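Local coordinates for putative type VI secretion protein (Escherichia coli, PDB 3U66) that is the cytoplasmic domain of SciP/TssL, a component of the type VI secretion system attached to the inner membrane, where it probably forms part of the membrane-anchored complex, at residues A[63-68]-A[108-113]; A[127-132]-A[160-165]. All coordinates share one frame; numbering follows the deposited sequence.

Contact 1 of 2, residues A[63-68]-A[108-113]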
# COMPACT_ATOMS: atom_id res chain seq x y z
N MSE A 63 1.81 7.42 -5.42
CA MSE A 63 0.97 7.49 -4.21
C MSE A 63 -0.36 6.76 -4.39
O MSE A 63 -0.75 5.97 -3.53
CB MSE A 63 0.73 8.94 -3.81
CG MSE A 63 1.87 9.55 -3.02
SE MSE A 63 1.73 11.50 -3.02
CE MSE A 63 1.92 11.81 -1.34
N LEU A 64 -1.03 6.99 -5.54
CA LEU A 64 -2.30 6.35 -5.89
C LEU A 64 -2.15 4.86 -6.18
O LEU A 64 -3.07 4.09 -5.90
CB LEU A 64 -2.97 7.07 -7.06
CG LEU A 64 -3.60 8.42 -6.73
CD1 LEU A 64 -3.68 9.29 -7.97
CD2 LEU A 64 -4.98 8.25 -6.10
N TYR A 65 -0.98 4.46 -6.74
CA TYR A 65 -0.66 3.07 -7.05
C TYR A 65 -0.56 2.27 -5.75
O TYR A 65 -1.25 1.26 -5.61
CB TYR A 65 0.66 2.97 -7.84
CG TYR A 65 0.95 1.58 -8.36
CD1 TYR A 65 1.72 0.68 -7.62
CD2 TYR A 65 0.48 1.16 -9.60
CE1 TYR A 65 1.97 -0.61 -8.08
CE2 TYR A 65 0.74 -0.12 -10.08
CZ TYR A 65 1.47 -1.01 -9.31
OH TYR A 65 1.72 -2.28 -9.75
N ALA A 66 0.26 2.77 -4.79
CA ALA A 66 0.47 2.16 -3.47
C ALA A 66 -0.85 2.02 -2.75
O ALA A 66 -1.10 0.96 -2.18
CB ALA A 66 1.44 2.99 -2.65
N PHE A 67 -1.72 3.04 -2.84
CA PHE A 67 -3.05 2.99 -2.22
C PHE A 67 -3.96 1.94 -2.85
O PHE A 67 -4.67 1.25 -2.10
CB PHE A 67 -3.74 4.37 -2.22
CG PHE A 67 -5.04 4.36 -1.46
CD1 PHE A 67 -5.05 4.49 -0.08
CD2 PHE A 67 -6.25 4.22 -2.13
CE1 PHE A 67 -6.25 4.47 0.62
CE2 PHE A 67 -7.45 4.19 -1.42
CZ PHE A 67 -7.44 4.32 -0.05
N CYS A 68 -3.99 1.86 -4.21
CA CYS A 68 -4.79 0.88 -4.95
C CYS A 68 -4.35 -0.53 -4.55
O CYS A 68 -5.18 -1.35 -4.19
CB CYS A 68 -4.66 1.10 -6.45
SG CYS A 68 -5.73 2.41 -7.11
N TRP A 108 6.85 -3.32 -4.67
CA TRP A 108 8.13 -3.56 -3.99
C TRP A 108 9.27 -3.11 -4.89
O TRP A 108 10.23 -2.51 -4.41
CB TRP A 108 8.28 -5.04 -3.61
CG TRP A 108 7.61 -5.37 -2.32
CD1 TRP A 108 6.49 -6.13 -2.15
CD2 TRP A 108 7.92 -4.84 -1.02
NE1 TRP A 108 6.12 -6.15 -0.83
CE2 TRP A 108 6.98 -5.36 -0.11
CE3 TRP A 108 8.92 -3.98 -0.54
CZ2 TRP A 108 6.98 -5.04 1.25
CZ3 TRP A 108 8.95 -3.69 0.81
CH2 TRP A 108 8.00 -4.22 1.69
N GLU A 109 9.15 -3.38 -6.20
CA GLU A 109 10.10 -3.01 -7.26
C GLU A 109 10.14 -1.47 -7.33
O GLU A 109 11.22 -0.88 -7.45
CB GLU A 109 9.61 -3.61 -8.59
CG GLU A 109 10.66 -3.77 -9.68
CD GLU A 109 10.16 -4.38 -10.98
OE1 GLU A 109 8.94 -4.62 -11.11
OE2 GLU A 109 11.01 -4.62 -11.87
N ARG A 110 8.96 -0.83 -7.18
CA ARG A 110 8.74 0.60 -7.19
C ARG A 110 9.30 1.29 -5.95
O ARG A 110 9.77 2.42 -6.05
CB ARG A 110 7.24 0.89 -7.37
CG ARG A 110 6.88 2.35 -7.53
CD ARG A 110 6.80 2.85 -8.96
NE ARG A 110 5.80 2.11 -9.74
CZ ARG A 110 4.61 2.56 -10.13
NH1 ARG A 110 4.24 3.80 -9.81
NH2 ARG A 110 3.79 1.80 -10.83
N ILE A 111 9.24 0.64 -4.78
CA ILE A 111 9.80 1.18 -3.52
C ILE A 111 11.34 1.25 -3.61
O ILE A 111 11.93 2.26 -3.22
CB ILE A 111 9.29 0.41 -2.25
CG1 ILE A 111 7.78 0.68 -2.00
CG2 ILE A 111 10.12 0.76 -0.98
CD1 ILE A 111 7.06 -0.36 -1.15
N ARG A 112 11.95 0.20 -4.18
CA ARG A 112 13.40 0.08 -4.37
C ARG A 112 13.97 1.13 -5.31
O ARG A 112 15.02 1.68 -5.01
CB ARG A 112 13.78 -1.33 -4.83
CG ARG A 112 13.38 -2.43 -3.84
CD ARG A 112 14.45 -3.47 -3.61
NE ARG A 112 15.15 -3.87 -4.83
CZ ARG A 112 14.74 -4.84 -5.64
NH1 ARG A 112 13.63 -5.51 -5.38
NH2 ARG A 112 15.45 -5.14 -6.72
N GLU A 113 13.28 1.42 -6.44
CA GLU A 113 13.75 2.45 -7.37
C GLU A 113 13.62 3.87 -6.82
O GLU A 113 14.33 4.77 -7.26
CB GLU A 113 13.24 2.28 -8.82
CG GLU A 113 11.78 1.94 -8.97
CD GLU A 113 11.48 1.01 -10.12
OE1 GLU A 113 12.15 -0.05 -10.23
OE2 GLU A 113 10.55 1.32 -10.91

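Contact 2 of 2, residues A[127-132]-A[160-165]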
# COMPACT_ATOMS: atom_id res chain seq x y z
N CYS A 127 3.74 8.02 2.12
CA CYS A 127 2.66 7.16 1.63
C CYS A 127 3.07 5.70 1.53
O CYS A 127 2.28 4.83 1.89
CB CYS A 127 2.11 7.70 0.32
SG CYS A 127 1.18 9.24 0.51
N LEU A 128 4.32 5.44 1.09
CA LEU A 128 4.88 4.10 0.98
C LEU A 128 5.09 3.46 2.37
O LEU A 128 4.96 2.24 2.52
CB LEU A 128 6.19 4.11 0.17
CG LEU A 128 6.07 4.46 -1.33
CD1 LEU A 128 7.43 4.63 -1.95
CD2 LEU A 128 5.27 3.41 -2.10
N CYS A 129 5.37 4.30 3.39
CA CYS A 129 5.53 3.87 4.77
C CYS A 129 4.16 3.56 5.35
O CYS A 129 3.98 2.55 6.03
CB CYS A 129 6.26 4.92 5.61
SG CYS A 129 8.04 5.00 5.30
N ARG A 130 3.18 4.43 5.05
CA ARG A 130 1.80 4.28 5.50
C ARG A 130 1.19 3.02 4.89
O ARG A 130 0.48 2.30 5.60
CB ARG A 130 0.98 5.54 5.15
CG ARG A 130 0.08 6.04 6.27
CD ARG A 130 0.86 6.56 7.46
NE ARG A 130 0.28 7.75 8.06
CZ ARG A 130 -0.17 7.83 9.31
NH1 ARG A 130 -0.11 6.77 10.11
NH2 ARG A 130 -0.67 8.96 9.77
N THR A 131 1.52 2.72 3.60
CA THR A 131 1.06 1.54 2.87
C THR A 131 1.52 0.27 3.60
O THR A 131 0.72 -0.64 3.80
CB THR A 131 1.51 1.62 1.39
OG1 THR A 131 0.93 2.79 0.80
CG2 THR A 131 1.13 0.39 0.59
N LEU A 132 2.79 0.24 4.04
CA LEU A 132 3.37 -0.89 4.77
C LEU A 132 2.88 -0.99 6.21
O LEU A 132 2.74 -2.10 6.71
CB LEU A 132 4.91 -0.86 4.74
CG LEU A 132 5.62 -0.96 3.38
CD1 LEU A 132 7.10 -1.08 3.55
CD2 LEU A 132 5.11 -2.12 2.55
N PRO A 160 11.62 10.77 8.79
CA PRO A 160 11.66 10.97 10.25
C PRO A 160 10.43 10.48 11.00
O PRO A 160 10.56 9.94 12.10
CB PRO A 160 11.84 12.49 10.41
CG PRO A 160 11.34 13.07 9.13
CD PRO A 160 11.63 12.06 8.06
N ALA A 161 9.25 10.61 10.38
CA ALA A 161 7.95 10.24 10.93
C ALA A 161 7.77 8.71 11.15
O ALA A 161 6.81 8.28 11.81
CB ALA A 161 6.86 10.76 10.01
N PHE A 162 8.65 7.90 10.57
CA PHE A 162 8.53 6.45 10.63
C PHE A 162 9.77 5.72 11.05
O PHE A 162 10.89 6.18 10.80
CB PHE A 162 8.04 5.92 9.28
CG PHE A 162 6.63 6.32 8.92
CD1 PHE A 162 6.38 7.50 8.24
CD2 PHE A 162 5.55 5.52 9.28
CE1 PHE A 162 5.07 7.89 7.94
CE2 PHE A 162 4.24 5.90 8.97
CZ PHE A 162 4.01 7.09 8.31
N THR A 163 9.56 4.56 11.65
CA THR A 163 10.59 3.63 12.09
C THR A 163 10.08 2.19 11.99
O THR A 163 8.96 1.98 11.53
CB THR A 163 11.21 4.02 13.47
OG1 THR A 163 12.40 3.23 13.69
CG2 THR A 163 10.22 3.87 14.65
N PHE A 164 10.90 1.22 12.38
CA PHE A 164 10.49 -0.18 12.34
C PHE A 164 10.46 -0.73 13.76
O PHE A 164 11.20 -0.26 14.63
CB PHE A 164 11.42 -1.00 11.42
CG PHE A 164 12.80 -1.28 11.98
CD1 PHE A 164 13.06 -2.47 12.67
CD2 PHE A 164 13.84 -0.37 11.83
CE1 PHE A 164 14.32 -2.72 13.21
CE2 PHE A 164 15.10 -0.62 12.37
CZ PHE A 164 15.34 -1.80 13.05
N ALA A 165 9.60 -1.72 14.00
CA ALA A 165 9.47 -2.39 15.29
C ALA A 165 9.13 -3.84 15.07
O ALA A 165 8.26 -4.16 14.25
CB ALA A 165 8.43 -1.70 16.18

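Contact 1 of 2, residues A[63-68]-A[108-113]
Arg110 reaches across from helix 103-115 and lays its guanidinium over one face of the Tyr65 ring, a cation-pi contact between two neighbouring helices. CZ of Arg110 stands 4.3 Å from the centroid of the Tyr65 ring, 14° off the ring normal. The branch that does the touching is NH2, which hovers over the middle of the ring; its closest carbon is Tyr65 CD2, at 3.6 Å from Arg110 NH2. NH1 leans the other way, back toward Tyr65 CB. The two flat groups are tilted by 34°, so this is not a parallel stack, and Tyr65 CD1 lies toward the rim of the guanidinium.

Both side chains leave their helices toward each other with CG anti to the backbone N (chi1 -172° in Tyr65). The arginine chain then bends at chi2 and chi3, which folds its end over the ring. Phe98 meets the tyrosine ring edge-to-face, while Ala103, Glu106 and Leu107 pack against it from the same helix that carries the arginine. Replacing Tyr65 by an alanine would probably leave the Arg110 guanidinium without its aromatic platform, free to turn, and open a gap beside Phe98 and Leu107. The arrangement is a cation-pi bridge between helices 57-76 and 103-115 of the all-helical DotU-family bundle.

Contact 2 of 2, residues A[127-132]-A[160-165]
Phe162 folds back from the loop that follows helix 148-157 and sets its ring on helix 122-133, so that an aromatic side chain of this loop packs on the helical bundle of the DotU family. Starting at the root, Phe162 CB lies 4.1 Å from Cys129 SG. CG, placed anti to the carbonyl carbon (chi1 -67°), comes to 3.6 Å from Cys129 CB. Beyond it the ring spreads under that same methylene: CD1, CD2, CE1 and CE2 all lie 3.7 to 4.0 Å from Cys129 CB, which sits over the centre of one face as a CH-pi contact, 12° off the ring normal. The cysteine sulfur approaches more obliquely, its SG 4.6 Å from the ring centroid.

Farther out, CE2 begins to meet Arg130, whose side chain crosses the phenylalanine at about a right angle and brings its aliphatic part to the ring edge. The polar atoms of the guanidinium have partners beyond the loop: NE, although beside the ring edge, forms a salt bridge with Glu10, and NH1 a hydrogen bond with Gln133, partners that can fix the arginine beside the ring. At the tip, Phe162 CZ rests 3.3 Å from Arg130 CD and 3.8 Å from Arg130 NE.

How the contacts relate
The two contacts lie in series along the chain, their centres 13 Å apart, and they meet through the packing of helix 122-133 against helices 57-76 and 103-115. On the first of these helices Ala66 CB lies 3.5 Å from Thr131 OG1; on the second, Ile111 CG1 is 3.7 Å from Leu128 CD2, and Trp108 CH2 is 3.7 Å from Leu132 CD2. Segment 127-132 thus bears on both partners of contact 1 while its Cys129 and Arg130 receive the loop in contact 2. Contact 1 sits nearer the middle of the chain, about 7 Å from its centre against about 11 Å for contact 2, measured between centres.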